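Local coordinates for protein hypothetic aldehyde deformylating oxygenase (Sulfolobus tokodaii, PDB 5V4T) that binds iron(III) within a ferritin-like helical bundle and probably works as an oxidoreductase of the aldehyde deformylating oxygenase type, at residues D2-S7 / Y129-F134; G15-S20 / D71-V76; D87-D92 / E100-R105; L119-E124 / E185-S190; Y161-V166 / N207-S212. One frame throughout, in Å; residues are numbered along the deposited sequence.

Contact 1 of 5, residues D2-S7 / Y129-F134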
# COMPACT_ATOMS: atom_id res chain seq x y z
N ASP A 2 21.22 2.61 -2.60
CA ASP A 2 22.13 3.36 -1.81
C ASP A 2 23.43 2.56 -1.75
O ASP A 2 23.41 1.35 -1.57
CB ASP A 2 21.61 3.60 -0.41
CG ASP A 2 20.47 4.66 -0.42
OD1 ASP A 2 20.83 5.82 -0.69
OD2 ASP A 2 19.27 4.30 -0.21
N LYS A 3 24.52 3.30 -1.74
CA LYS A 3 25.84 2.60 -1.72
C LYS A 3 26.10 1.83 -0.43
O LYS A 3 26.91 0.88 -0.45
CB LYS A 3 26.98 3.60 -2.01
CG LYS A 3 26.99 4.85 -1.12
CD LYS A 3 27.54 6.06 -1.90
CE LYS A 3 26.95 7.39 -1.43
NZ LYS A 3 27.25 7.64 0.01
N ASN A 4 25.46 2.21 0.69
CA ASN A 4 25.53 1.44 1.92
C ASN A 4 24.49 0.37 2.13
O ASN A 4 24.37 -0.12 3.23
CB ASN A 4 25.60 2.35 3.14
CG ASN A 4 24.41 3.31 3.22
OD1 ASN A 4 23.81 3.68 2.20
ND2 ASN A 4 24.07 3.69 4.44
N TRP A 5 23.76 -0.01 1.11
CA TRP A 5 22.78 -1.03 1.24
C TRP A 5 23.38 -2.36 1.77
O TRP A 5 22.91 -2.92 2.76
CB TRP A 5 22.12 -1.26 -0.10
CG TRP A 5 21.17 -2.46 -0.15
CD1 TRP A 5 21.42 -3.69 -0.71
CD2 TRP A 5 19.85 -2.57 0.43
NE1 TRP A 5 20.32 -4.52 -0.59
CE2 TRP A 5 19.36 -3.87 0.16
CE3 TRP A 5 19.03 -1.67 1.14
CZ2 TRP A 5 18.10 -4.27 0.53
CZ3 TRP A 5 17.81 -2.09 1.54
CH2 TRP A 5 17.33 -3.38 1.25
N PHE A 6 24.48 -2.84 1.14
CA PHE A 6 24.97 -4.14 1.52
C PHE A 6 25.69 -4.14 2.84
O PHE A 6 25.86 -5.22 3.45
CB PHE A 6 25.79 -4.81 0.37
CG PHE A 6 24.94 -5.36 -0.70
CD1 PHE A 6 24.07 -6.38 -0.42
CD2 PHE A 6 24.93 -4.82 -1.94
CE1 PHE A 6 23.24 -6.86 -1.41
CE2 PHE A 6 24.09 -5.29 -2.92
CZ PHE A 6 23.27 -6.33 -2.65
N SER A 7 26.07 -2.98 3.36
CA SER A 7 26.58 -2.94 4.70
C SER A 7 25.49 -2.86 5.77
O SER A 7 25.75 -2.94 6.95
CB SER A 7 27.59 -1.81 4.82
OG SER A 7 27.08 -0.60 4.45
N TYR A 129 19.03 3.38 9.34
CA TYR A 129 20.17 2.75 8.67
C TYR A 129 20.82 3.64 7.63
O TYR A 129 21.64 3.19 6.83
CB TYR A 129 19.81 1.32 8.16
CG TYR A 129 19.59 0.39 9.31
CD1 TYR A 129 20.69 -0.23 9.95
CD2 TYR A 129 18.33 0.22 9.86
CE1 TYR A 129 20.48 -1.04 11.01
CE2 TYR A 129 18.13 -0.57 10.97
CZ TYR A 129 19.22 -1.18 11.56
OH TYR A 129 19.07 -1.99 12.65
N ASN A 130 20.48 4.92 7.62
CA ASN A 130 21.11 5.87 6.73
C ASN A 130 21.07 5.52 5.25
O ASN A 130 22.01 5.84 4.52
CB ASN A 130 22.56 6.11 7.20
CG ASN A 130 22.60 6.51 8.65
OD1 ASN A 130 23.20 5.83 9.48
ND2 ASN A 130 21.88 7.54 8.99
N LEU A 131 19.93 4.95 4.80
CA LEU A 131 19.70 4.67 3.41
C LEU A 131 19.03 5.90 2.77
O LEU A 131 17.82 5.99 2.70
CB LEU A 131 18.83 3.45 3.21
CG LEU A 131 19.44 2.15 3.81
CD1 LEU A 131 18.47 1.03 3.89
CD2 LEU A 131 20.67 1.77 2.94
N LEU A 132 19.83 6.85 2.35
CA LEU A 132 19.31 8.18 2.12
C LEU A 132 18.41 8.32 0.91
O LEU A 132 17.36 8.95 1.02
CB LEU A 132 20.43 9.21 1.98
CG LEU A 132 21.33 9.32 3.18
CD1 LEU A 132 22.33 10.45 3.00
CD2 LEU A 132 20.55 9.53 4.48
N LYS A 133 18.79 7.73 -0.23
CA LYS A 133 17.94 7.80 -1.41
C LYS A 133 16.68 7.01 -1.19
O LYS A 133 15.61 7.44 -1.61
CB LYS A 133 18.70 7.28 -2.63
CG LYS A 133 19.87 8.18 -2.98
CD LYS A 133 20.63 7.55 -4.14
CE LYS A 133 21.96 8.21 -4.32
NZ LYS A 133 22.67 7.49 -5.42
N PHE A 134 16.77 5.86 -0.54
CA PHE A 134 15.58 5.08 -0.27
C PHE A 134 14.62 5.90 0.60
O PHE A 134 13.42 5.97 0.33
CB PHE A 134 15.91 3.75 0.40
CG PHE A 134 14.74 2.80 0.45
CD1 PHE A 134 14.33 2.09 -0.65
CD2 PHE A 134 14.02 2.70 1.61
CE1 PHE A 134 13.27 1.20 -0.58
CE2 PHE A 134 12.96 1.84 1.69
CZ PHE A 134 12.60 1.06 0.61
O HOH W 1 24.50 6.14 -3.07
O HOH W 2 23.00 6.46 1.76
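A carboxylate from the N-terminal loop, that of D2, grips the first turn of helix 132-155, whose N-cap position is L131. With CG beside its own backbone N (chi1 -73°), D2 spreads its two oxygens over successive amides. D2 OD1 takes K133 N at 2.8 Å and D2 OD2 takes F134 N at 3.0 Å, each through its syn lone pair, and OD2 also bonds Y67 OH of helix 49-67. The partial positive charge of the helix N-terminus would probably favour the ionised carboxylate. An alanine here would lose both amide bonds and the tyrosine partner, and would probably leave the first turn less firmly tied to the N-terminal loop. L131 crosses N4 and W5 obliquely, its CD2 3.7 Å from N4 OD1 and its CD1 at the edge of the W5 ring. N130, at positive phi, is the C-prime residue of the Schellman motif closing the preceding helix; its O receives N4 ND2 at 3.0 Å, from above the carbonyl plane.

Contact 2 of 5, residues G15-S20 / D71-V76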
# COMPACT_ATOMS: atom_id res chain seq x y z
N GLY A 15 13.81 -7.51 5.71
CA GLY A 15 12.57 -6.87 6.12
C GLY A 15 12.16 -5.74 5.21
O GLY A 15 10.96 -5.55 4.88
N ILE A 16 13.13 -4.94 4.81
CA ILE A 16 12.87 -3.86 3.87
C ILE A 16 12.39 -4.38 2.54
O ILE A 16 11.46 -3.86 1.92
CB ILE A 16 14.12 -2.95 3.70
CG1 ILE A 16 14.43 -2.24 5.03
CG2 ILE A 16 13.99 -2.05 2.47
CD1 ILE A 16 15.66 -1.37 5.02
N LYS A 17 13.06 -5.43 2.03
CA LYS A 17 12.62 -6.02 0.81
C LYS A 17 11.24 -6.61 0.93
O LYS A 17 10.46 -6.55 -0.01
CB LYS A 17 13.58 -7.12 0.34
CG LYS A 17 14.86 -6.57 -0.23
CD LYS A 17 15.74 -7.74 -0.69
CE LYS A 17 15.18 -8.37 -1.95
NZ LYS A 17 16.06 -9.50 -2.40
N TYR A 18 10.94 -7.21 2.07
CA TYR A 18 9.62 -7.85 2.24
C TYR A 18 8.48 -6.83 2.18
O TYR A 18 7.51 -6.99 1.42
CB TYR A 18 9.55 -8.57 3.53
CG TYR A 18 8.21 -9.19 3.86
CD1 TYR A 18 7.76 -10.33 3.19
CD2 TYR A 18 7.34 -8.59 4.77
CE1 TYR A 18 6.55 -10.90 3.51
CE2 TYR A 18 6.12 -9.18 5.09
CZ TYR A 18 5.74 -10.34 4.42
OH TYR A 18 4.51 -10.93 4.68
N LEU A 19 8.71 -5.75 2.88
CA LEU A 19 7.72 -4.66 2.88
C LEU A 19 7.66 -3.97 1.53
O LEU A 19 6.60 -3.63 1.06
CB LEU A 19 7.98 -3.66 3.99
CG LEU A 19 7.68 -4.19 5.37
CD1 LEU A 19 8.28 -3.23 6.38
CD2 LEU A 19 6.17 -4.41 5.59
N SER A 20 8.79 -3.72 0.89
CA SER A 20 8.82 -3.11 -0.41
C SER A 20 8.05 -3.94 -1.44
O SER A 20 7.38 -3.38 -2.32
CB SER A 20 10.24 -2.87 -0.91
OG SER A 20 10.91 -2.00 -0.02
N ASP A 71 19.17 -6.06 -6.13
CA ASP A 71 18.76 -6.95 -5.07
C ASP A 71 17.27 -7.17 -5.30
O ASP A 71 16.43 -6.72 -4.55
CB ASP A 71 19.10 -6.39 -3.71
CG ASP A 71 19.04 -7.41 -2.58
OD1 ASP A 71 18.63 -8.58 -2.81
OD2 ASP A 71 19.42 -7.05 -1.46
N PRO A 72 16.94 -7.93 -6.36
CA PRO A 72 15.54 -7.88 -6.80
C PRO A 72 14.51 -8.49 -5.87
O PRO A 72 14.79 -9.35 -5.04
CB PRO A 72 15.57 -8.59 -8.17
CG PRO A 72 17.02 -8.62 -8.58
CD PRO A 72 17.83 -8.60 -7.33
N LEU A 73 13.28 -7.98 -6.00
CA LEU A 73 12.18 -8.35 -5.16
C LEU A 73 11.45 -9.60 -5.63
O LEU A 73 10.46 -10.02 -5.04
CB LEU A 73 11.18 -7.17 -5.07
CG LEU A 73 11.73 -5.85 -4.47
CD1 LEU A 73 10.60 -4.82 -4.36
CD2 LEU A 73 12.36 -6.06 -3.12
N THR A 74 11.91 -10.16 -6.72
CA THR A 74 11.35 -11.44 -7.22
C THR A 74 11.58 -12.57 -6.23
O THR A 74 10.86 -13.54 -6.23
CB THR A 74 11.95 -11.74 -8.59
OG1 THR A 74 13.37 -11.53 -8.55
CG2 THR A 74 11.36 -10.80 -9.60
N THR A 75 12.53 -12.42 -5.33
CA THR A 75 12.77 -13.42 -4.29
C THR A 75 11.67 -13.43 -3.20
O THR A 75 11.65 -14.31 -2.33
CB THR A 75 14.16 -13.25 -3.61
OG1 THR A 75 14.15 -12.15 -2.67
CG2 THR A 75 15.25 -13.03 -4.66
N VAL A 76 10.76 -12.46 -3.21
CA VAL A 76 9.88 -12.31 -2.09
C VAL A 76 8.52 -12.87 -2.36
O VAL A 76 7.84 -12.36 -3.25
CB VAL A 76 9.67 -10.80 -1.71
CG1 VAL A 76 8.80 -10.67 -0.48
CG2 VAL A 76 11.00 -10.11 -1.47
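The link between helices 49-67 and 80-93 lies across helix 10-23 here, with K17 contributing the largest share of the buried surface. The close-packed inner part is apolar. L73 straddles the helix surface with its two methyls, CD2 resting 3.8 Å from K17 CB and CD1 4.0 Å from S20 CB. V76 adds its CG1, which sits 3.8 Å from Y18 CD1, the two side chains crossing at about a right angle. S20 keeps its own hydroxyl within the helix, bonding I16 O, so that it offers L73 a carbon surface.

Buried K17 reaches from there toward the rim, where P72 and T75 are exposed and the contacts turn polar. Its chain leaves the helix extended and then bends at chi3 (72°), which brings NZ to the loop. K17 NZ bonds P72 O at 2.9 Å, T75 OG1 at a longer 3.3 Å, and D71 OD1 at 2.8 Å in a salt bridge. The amine approaches OD1 from above the carboxylate plane, 54° out of it, while OD2 is held by W5 NE1 of the N-terminal loop. A methionine here would lose all three bonds and would probably loosen the loop and remove a countercharge from D71.

Three acceptors around a single ammonium, one of them anionic, are likely to favour the protonated lysine in spite of its burial.

Contact 3 of 5, residues D87-D92 / E100-R105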
# COMPACT_ATOMS: atom_id res chain seq x y z
N ASP A 87 -6.80 -9.70 -5.54
CA ASP A 87 -7.81 -10.43 -6.37
C ASP A 87 -9.17 -9.72 -6.24
O ASP A 87 -9.89 -9.50 -7.21
CB ASP A 87 -7.96 -11.88 -5.91
CG ASP A 87 -6.77 -12.77 -6.34
OD1 ASP A 87 -5.85 -12.34 -7.11
OD2 ASP A 87 -6.78 -13.95 -5.89
N GLY A 88 -9.49 -9.33 -5.02
CA GLY A 88 -10.65 -8.57 -4.76
C GLY A 88 -10.71 -7.24 -5.49
O GLY A 88 -11.80 -6.76 -5.86
N LEU A 89 -9.59 -6.54 -5.60
CA LEU A 89 -9.60 -5.26 -6.28
C LEU A 89 -9.93 -5.43 -7.76
O LEU A 89 -10.62 -4.60 -8.32
CB LEU A 89 -8.30 -4.53 -6.11
CG LEU A 89 -8.11 -3.15 -6.68
CD1 LEU A 89 -9.03 -2.22 -5.94
CD2 LEU A 89 -6.63 -2.75 -6.57
N VAL A 90 -9.43 -6.47 -8.39
CA VAL A 90 -9.80 -6.73 -9.78
C VAL A 90 -11.34 -6.87 -9.89
O VAL A 90 -11.99 -6.25 -10.77
CB VAL A 90 -9.07 -7.97 -10.31
CG1 VAL A 90 -9.69 -8.43 -11.64
CG2 VAL A 90 -7.59 -7.71 -10.45
N GLU A 91 -11.93 -7.66 -9.01
CA GLU A 91 -13.42 -7.79 -8.96
C GLU A 91 -14.12 -6.45 -8.77
O GLU A 91 -15.10 -6.11 -9.45
CB GLU A 91 -13.78 -8.79 -7.85
CG GLU A 91 -13.25 -10.19 -8.10
CD GLU A 91 -13.66 -11.20 -7.03
OE1 GLU A 91 -14.23 -10.80 -5.99
OE2 GLU A 91 -13.35 -12.38 -7.22
N ASP A 92 -13.60 -5.63 -7.87
CA ASP A 92 -14.15 -4.32 -7.64
C ASP A 92 -14.12 -3.44 -8.87
O ASP A 92 -15.08 -2.72 -9.12
CB ASP A 92 -13.46 -3.63 -6.46
CG ASP A 92 -13.89 -4.23 -5.09
OD1 ASP A 92 -14.92 -4.99 -5.06
OD2 ASP A 92 -13.20 -3.97 -4.09
N GLU A 100 -17.22 3.47 -5.57
CA GLU A 100 -17.20 3.26 -4.09
C GLU A 100 -16.44 2.00 -3.65
O GLU A 100 -15.80 1.98 -2.53
CB GLU A 100 -18.60 3.32 -3.54
CG GLU A 100 -19.03 4.77 -3.65
CD GLU A 100 -20.43 5.08 -3.20
OE1 GLU A 100 -21.32 4.20 -3.25
OE2 GLU A 100 -20.61 6.24 -2.83
N ASN A 101 -16.49 0.94 -4.46
CA ASN A 101 -15.79 -0.28 -4.11
C ASN A 101 -14.27 -0.14 -4.14
O ASN A 101 -13.56 -0.54 -3.20
CB ASN A 101 -16.24 -1.41 -5.00
CG ASN A 101 -17.63 -1.93 -4.61
OD1 ASN A 101 -18.11 -1.62 -3.51
ND2 ASN A 101 -18.29 -2.71 -5.51
N ILE A 102 -13.78 0.49 -5.20
CA ILE A 102 -12.36 0.82 -5.26
C ILE A 102 -11.96 1.84 -4.21
O ILE A 102 -10.88 1.71 -3.60
CB ILE A 102 -11.95 1.30 -6.65
CG1 ILE A 102 -12.16 0.20 -7.64
CG2 ILE A 102 -10.50 1.63 -6.66
CD1 ILE A 102 -12.42 0.72 -9.04
N ALA A 103 -12.77 2.85 -3.99
CA ALA A 103 -12.40 3.88 -3.03
C ALA A 103 -12.25 3.31 -1.62
O ALA A 103 -11.41 3.77 -0.86
CB ALA A 103 -13.39 5.00 -3.03
N THR A 104 -13.10 2.33 -1.27
CA THR A 104 -12.96 1.70 0.04
C THR A 104 -11.87 0.64 0.12
O THR A 104 -11.08 0.63 1.11
CB THR A 104 -14.34 1.15 0.45
OG1 THR A 104 -14.89 0.36 -0.60
CG2 THR A 104 -15.23 2.24 0.71
N ARG A 105 -11.80 -0.26 -0.84
CA ARG A 105 -10.78 -1.30 -0.79
C ARG A 105 -9.39 -0.74 -1.01
O ARG A 105 -8.44 -1.10 -0.27
CB ARG A 105 -11.03 -2.42 -1.81
CG ARG A 105 -9.93 -3.47 -1.83
CD ARG A 105 -10.11 -4.53 -2.90
NE ARG A 105 -11.29 -5.33 -2.63
CZ ARG A 105 -11.34 -6.49 -1.98
NH1 ARG A 105 -10.28 -7.03 -1.46
NH2 ARG A 105 -12.55 -7.09 -1.79
O HOH W 3 -15.16 -6.38 -2.80
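Charge pairing comes first. R105 NE donates to D92 OD2 at 2.8 Å with an N-H...O angle of 154°, and the oxygen lies nearly in the guanidinium plane, although the donor stands above the plane of the carboxylate. R165 NH2 of helix 159-179 forms a second salt bridge to the same oxygen. A water closes the other side, giving a proton to D92 OD1 at 2.7 Å and accepting one from R105 NH2 at 2.9 Å, so both carboxylate oxygens are tied to the arginine, one directly and one through solvent.

Flat packing follows from the bend at chi3 of R105, which lays the guanidinium over helix 87-92. G88 CA lies 3.5 Å from the R105 guanidinium plane, over its centre; a CB at this position would run into NH1, so the bare glycine gives the arginine its bed.

The two segments form the two arms of an antiparallel helix hairpin in the ferritin-like bundle, their axes 9.3 Å apart at an angle of 156°.

Apolar contacts also join the arms. L89 CB touches the aliphatic R105 CD at 3.7 Å, and L89 CD1 meets I102 CG2 at 4.2 Å. Nearer the connection, N101 sets its CB against the D92 carboxylate, while N101 OD1 turns to Y161 OH. On the inner side, the L89 side chain comes within about 10 Å of the bound iron.

Contact 4 of 5, residues L119-E124 / E185-S190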
# COMPACT_ATOMS: atom_id res chain seq x y z
N LEU A 119 4.69 2.18 4.96
CA LEU A 119 5.53 3.34 4.67
C LEU A 119 6.17 3.91 5.94
O LEU A 119 7.32 4.35 5.95
CB LEU A 119 4.74 4.43 3.94
CG LEU A 119 4.36 4.05 2.53
CD1 LEU A 119 3.31 4.97 1.94
CD2 LEU A 119 5.58 4.03 1.64
N LYS A 120 5.41 3.91 7.06
CA LYS A 120 5.99 4.30 8.36
C LYS A 120 7.19 3.42 8.67
O LYS A 120 8.25 3.92 9.07
CB LYS A 120 4.93 4.13 9.47
CG LYS A 120 5.52 4.06 10.88
CD LYS A 120 4.42 3.61 11.88
CE LYS A 120 4.97 3.14 13.23
NZ LYS A 120 5.50 4.38 13.91
N ILE A 121 7.04 2.13 8.56
CA ILE A 121 8.14 1.23 8.87
C ILE A 121 9.31 1.47 7.92
O ILE A 121 10.44 1.61 8.34
CB ILE A 121 7.70 -0.23 8.80
CG1 ILE A 121 6.62 -0.52 9.86
CG2 ILE A 121 8.89 -1.16 8.89
CD1 ILE A 121 5.92 -1.83 9.58
N LEU A 122 9.03 1.58 6.62
CA LEU A 122 10.09 1.86 5.64
C LEU A 122 10.81 3.16 5.88
O LEU A 122 12.05 3.23 5.71
CB LEU A 122 9.60 1.72 4.17
CG LEU A 122 9.20 0.31 3.82
CD1 LEU A 122 8.51 0.28 2.47
CD2 LEU A 122 10.42 -0.63 3.79
N ASN A 123 10.05 4.21 6.23
CA ASN A 123 10.66 5.51 6.56
C ASN A 123 11.58 5.45 7.76
O ASN A 123 12.73 5.81 7.72
CB ASN A 123 9.51 6.50 6.81
CG ASN A 123 9.95 7.91 6.96
OD1 ASN A 123 11.09 8.30 6.76
ND2 ASN A 123 8.99 8.75 7.33
N GLU A 124 11.04 4.96 8.84
CA GLU A 124 11.78 4.86 10.10
C GLU A 124 13.03 3.99 9.96
O GLU A 124 14.11 4.35 10.43
CB GLU A 124 10.90 4.29 11.17
CG GLU A 124 9.80 5.26 11.54
CD GLU A 124 8.89 4.77 12.63
OE1 GLU A 124 9.00 3.61 13.07
OE2 GLU A 124 8.03 5.60 13.07
N GLU A 185 9.23 -8.36 12.64
CA GLU A 185 9.78 -8.34 13.99
C GLU A 185 11.28 -8.13 14.06
O GLU A 185 11.74 -7.43 14.94
CB GLU A 185 9.39 -9.60 14.77
CG GLU A 185 7.93 -9.62 15.15
CD GLU A 185 7.60 -10.83 16.03
OE1 GLU A 185 8.18 -11.94 15.82
OE2 GLU A 185 6.75 -10.64 16.91
N PRO A 186 12.05 -8.69 13.12
CA PRO A 186 13.49 -8.36 13.15
C PRO A 186 13.86 -6.90 12.91
O PRO A 186 14.98 -6.47 13.21
CB PRO A 186 14.07 -9.26 12.05
CG PRO A 186 13.11 -10.40 12.04
CD PRO A 186 11.76 -9.74 12.18
N LEU A 187 12.94 -6.12 12.34
CA LEU A 187 13.16 -4.70 12.25
C LEU A 187 12.90 -3.97 13.57
O LEU A 187 13.09 -2.77 13.64
CB LEU A 187 12.29 -4.09 11.16
CG LEU A 187 12.32 -4.73 9.76
CD1 LEU A 187 11.48 -3.99 8.74
CD2 LEU A 187 13.72 -4.85 9.25
N GLY A 188 12.47 -4.70 14.61
CA GLY A 188 12.31 -4.10 15.94
C GLY A 188 10.87 -3.68 16.28
O GLY A 188 10.62 -3.14 17.34
N TYR A 189 9.91 -4.02 15.43
CA TYR A 189 8.50 -3.63 15.60
C TYR A 189 7.72 -4.73 16.30
O TYR A 189 8.02 -5.90 16.13
CB TYR A 189 7.84 -3.36 14.27
CG TYR A 189 8.44 -2.13 13.65
CD1 TYR A 189 7.91 -0.88 13.92
CD2 TYR A 189 9.56 -2.19 12.85
CE1 TYR A 189 8.49 0.27 13.43
CE2 TYR A 189 10.15 -1.02 12.36
CZ TYR A 189 9.60 0.19 12.64
OH TYR A 189 10.21 1.34 12.14
N SER A 190 6.75 -4.29 17.09
CA SER A 190 5.77 -5.16 17.71
C SER A 190 4.56 -5.31 16.79
O SER A 190 3.98 -4.28 16.45
CB SER A 190 5.30 -4.53 18.97
OG SER A 190 4.07 -5.08 19.38
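A tyrosine set on the turn that leads into the C-terminal helix 191-211 leans against helix 98-128, the bundle helix that also supplies the iron ligand E111. The turn is closed by the bond from G188 N to E185 O, and G188 passes it at positive phi, where a side chain would jam against the carbonyl of L187. Y189 then turns its ring toward the helix.

One face of the ring receives I121: CG1 lies 4.1 Å from the ring centroid and only 10° off the normal, a CH-pi contact. The other branch of the same isoleucine serves two partners, CG2 touching Y189 CE2 at 3.7 Å and L187 CD1 at 3.8 Å. At the tip, Y189 OH donates at 2.7 Å to E124 OE1, which accepts through its anti lone pair, away from the other carboxylate oxygen. The carboxylate and ring planes are 17° apart, so the acid meets the ring edge almost flat. Its other oxygen is engaged one turn back, where K120 NZ bonds E124 OE2 at 2.9 Å in an i, i+4 salt bridge. That lysine would probably keep the glutamate ionised and its rotation set for the phenol.

Around this contact, L19 of helix 10-23 packs on I121, L194 of helix 191-211 touches both I121 and Y189, and helix 132-155 meets L119 and L122.

Contact 5 of 5, residues Y161-V166 / N207-S212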
# COMPACT_ATOMS: atom_id res chain seq x y z
N TYR A 161 -22.61 2.92 3.23
CA TYR A 161 -22.05 1.84 2.52
C TYR A 161 -20.50 1.81 2.63
O TYR A 161 -19.87 0.76 2.81
CB TYR A 161 -22.40 1.98 1.04
CG TYR A 161 -21.86 0.89 0.17
CD1 TYR A 161 -22.47 -0.33 0.05
CD2 TYR A 161 -20.71 1.11 -0.60
CE1 TYR A 161 -21.95 -1.33 -0.81
CE2 TYR A 161 -20.20 0.13 -1.44
CZ TYR A 161 -20.88 -1.08 -1.56
OH TYR A 161 -20.42 -2.07 -2.34
N ALA A 162 -19.90 2.99 2.55
CA ALA A 162 -18.43 3.08 2.59
C ALA A 162 -17.84 2.68 3.96
O ALA A 162 -16.89 1.94 4.05
CB ALA A 162 -17.96 4.48 2.20
N VAL A 163 -18.51 3.14 5.00
CA VAL A 163 -18.07 2.75 6.35
C VAL A 163 -18.16 1.25 6.50
O VAL A 163 -17.25 0.64 7.01
CB VAL A 163 -18.85 3.52 7.43
CG1 VAL A 163 -18.51 2.99 8.83
CG2 VAL A 163 -18.58 4.98 7.36
N LYS A 164 -19.32 0.64 6.11
CA LYS A 164 -19.47 -0.79 6.23
C LYS A 164 -18.39 -1.55 5.41
O LYS A 164 -17.85 -2.57 5.89
CB LYS A 164 -20.88 -1.22 5.84
CG LYS A 164 -21.94 -0.74 6.83
CD LYS A 164 -23.36 -1.11 6.41
CE LYS A 164 -23.44 -2.43 5.65
NZ LYS A 164 -24.82 -3.07 5.68
N ARG A 165 -18.05 -1.04 4.22
CA ARG A 165 -16.98 -1.61 3.44
C ARG A 165 -15.66 -1.60 4.17
O ARG A 165 -14.91 -2.64 4.15
CB ARG A 165 -16.77 -0.88 2.11
CG ARG A 165 -17.84 -1.12 1.07
CD ARG A 165 -17.58 -2.31 0.21
NE ARG A 165 -16.38 -2.14 -0.58
CZ ARG A 165 -15.84 -3.11 -1.27
NH1 ARG A 165 -16.45 -4.31 -1.33
NH2 ARG A 165 -14.75 -2.90 -1.98
N VAL A 166 -15.32 -0.46 4.75
CA VAL A 166 -14.07 -0.32 5.51
C VAL A 166 -14.06 -1.38 6.61
O VAL A 166 -13.07 -2.07 6.82
CB VAL A 166 -13.82 1.10 6.01
CG1 VAL A 166 -12.59 1.16 6.89
CG2 VAL A 166 -13.63 2.02 4.80
N ASN A 207 -14.01 8.26 10.54
CA ASN A 207 -14.38 9.58 10.97
C ASN A 207 -14.41 10.62 9.85
O ASN A 207 -15.31 11.49 9.80
CB ASN A 207 -13.48 10.03 12.06
CG ASN A 207 -13.71 9.26 13.36
OD1 ASN A 207 -14.71 8.58 13.51
ND2 ASN A 207 -12.83 9.46 14.32
N LYS A 208 -13.44 10.54 8.95
CA LYS A 208 -13.35 11.49 7.84
C LYS A 208 -14.50 11.26 6.84
O LYS A 208 -15.11 12.21 6.37
CB LYS A 208 -12.03 11.30 7.14
CG LYS A 208 -10.94 12.20 7.70
CD LYS A 208 -11.05 13.60 7.08
CE LYS A 208 -9.71 14.26 6.82
NZ LYS A 208 -9.79 15.73 7.07
N ILE A 209 -14.81 9.99 6.59
CA ILE A 209 -15.96 9.62 5.74
C ILE A 209 -17.28 10.19 6.32
O ILE A 209 -18.10 10.77 5.59
CB ILE A 209 -16.13 8.12 5.50
CG1 ILE A 209 -14.94 7.52 4.70
CG2 ILE A 209 -17.45 7.79 4.83
CD1 ILE A 209 -14.89 6.05 4.77
N LEU A 210 -17.47 10.02 7.62
CA LEU A 210 -18.65 10.52 8.28
C LEU A 210 -18.72 12.04 8.41
O LEU A 210 -19.81 12.58 8.54
CB LEU A 210 -18.87 9.81 9.62
CG LEU A 210 -19.19 8.35 9.41
CD1 LEU A 210 -19.36 7.67 10.75
CD2 LEU A 210 -20.42 8.03 8.59
N GLY A 211 -17.57 12.69 8.38
CA GLY A 211 -17.49 14.15 8.47
C GLY A 211 -17.60 14.93 7.18
O GLY A 211 -17.68 16.15 7.26
N SER A 212 -17.64 14.26 6.01
CA SER A 212 -17.61 14.97 4.69
C SER A 212 -18.84 15.79 4.38
O SER A 212 -19.93 15.28 4.64
CB SER A 212 -17.49 13.98 3.55
OG SER A 212 -16.37 13.17 3.74
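Helices 159-179 and 191-211 run almost antiparallel here, the axes of the two segments 9.9 Å apart at 174°, with V163 and I209 the closest pair of CA atoms. A162, V163 and V166 direct their side chains to the C-terminal helix, and I209 faces all three. Its chi1 of -64° places I209 CG2 anti to the backbone N, and this branch reaches V163 CG2 at 3.9 Å and A162 CB at 4.3 Å. The longer branch stretches I209 CD1 to V166 CG2, 4.2 Å away.

V163 CG2, beside its backbone N, also meets L210 CD2 at 3.8 Å, the two side chains crossing at about a right angle. L210 is exposed and forms the outer margin, whereas I209 is buried, backed by I156 and by L153 of helix 132-155. Within the ferritin-like fold this seam joins the C-terminal helix, which carries none of the four iron ligands, to the side of helix 159-179 turned from R165, whose guanidinium serves D92.

The contact is made by methyl groups and short aliphatic branches at ordinary van der Waals separations. Its hold is likely to rest on dispersion and the exclusion of water, which impose little directional constraint on the pairing.

The five contacts gather in two clusters toward opposite ends of an all-helical chain. Contacts 1, 2 and 4 touch one another, with centres 14 to 16 Å apart. Contacts 3 and 5, 15 Å apart, share the other end through R165 and Y161. Between contacts 1 and 5 the centres are 39 Å apart. Helix 98-128 spans the two clusters, bearing contact 3 near its start and contact 4 near its end, with iron ligand E111 in between. Along the chain, contacts 2 and 3 both fall within the span of contact 1, and the segments of contact 4 interleave with those of contacts 1 and 5. One helix of the iron site thus takes part in a contact at either end.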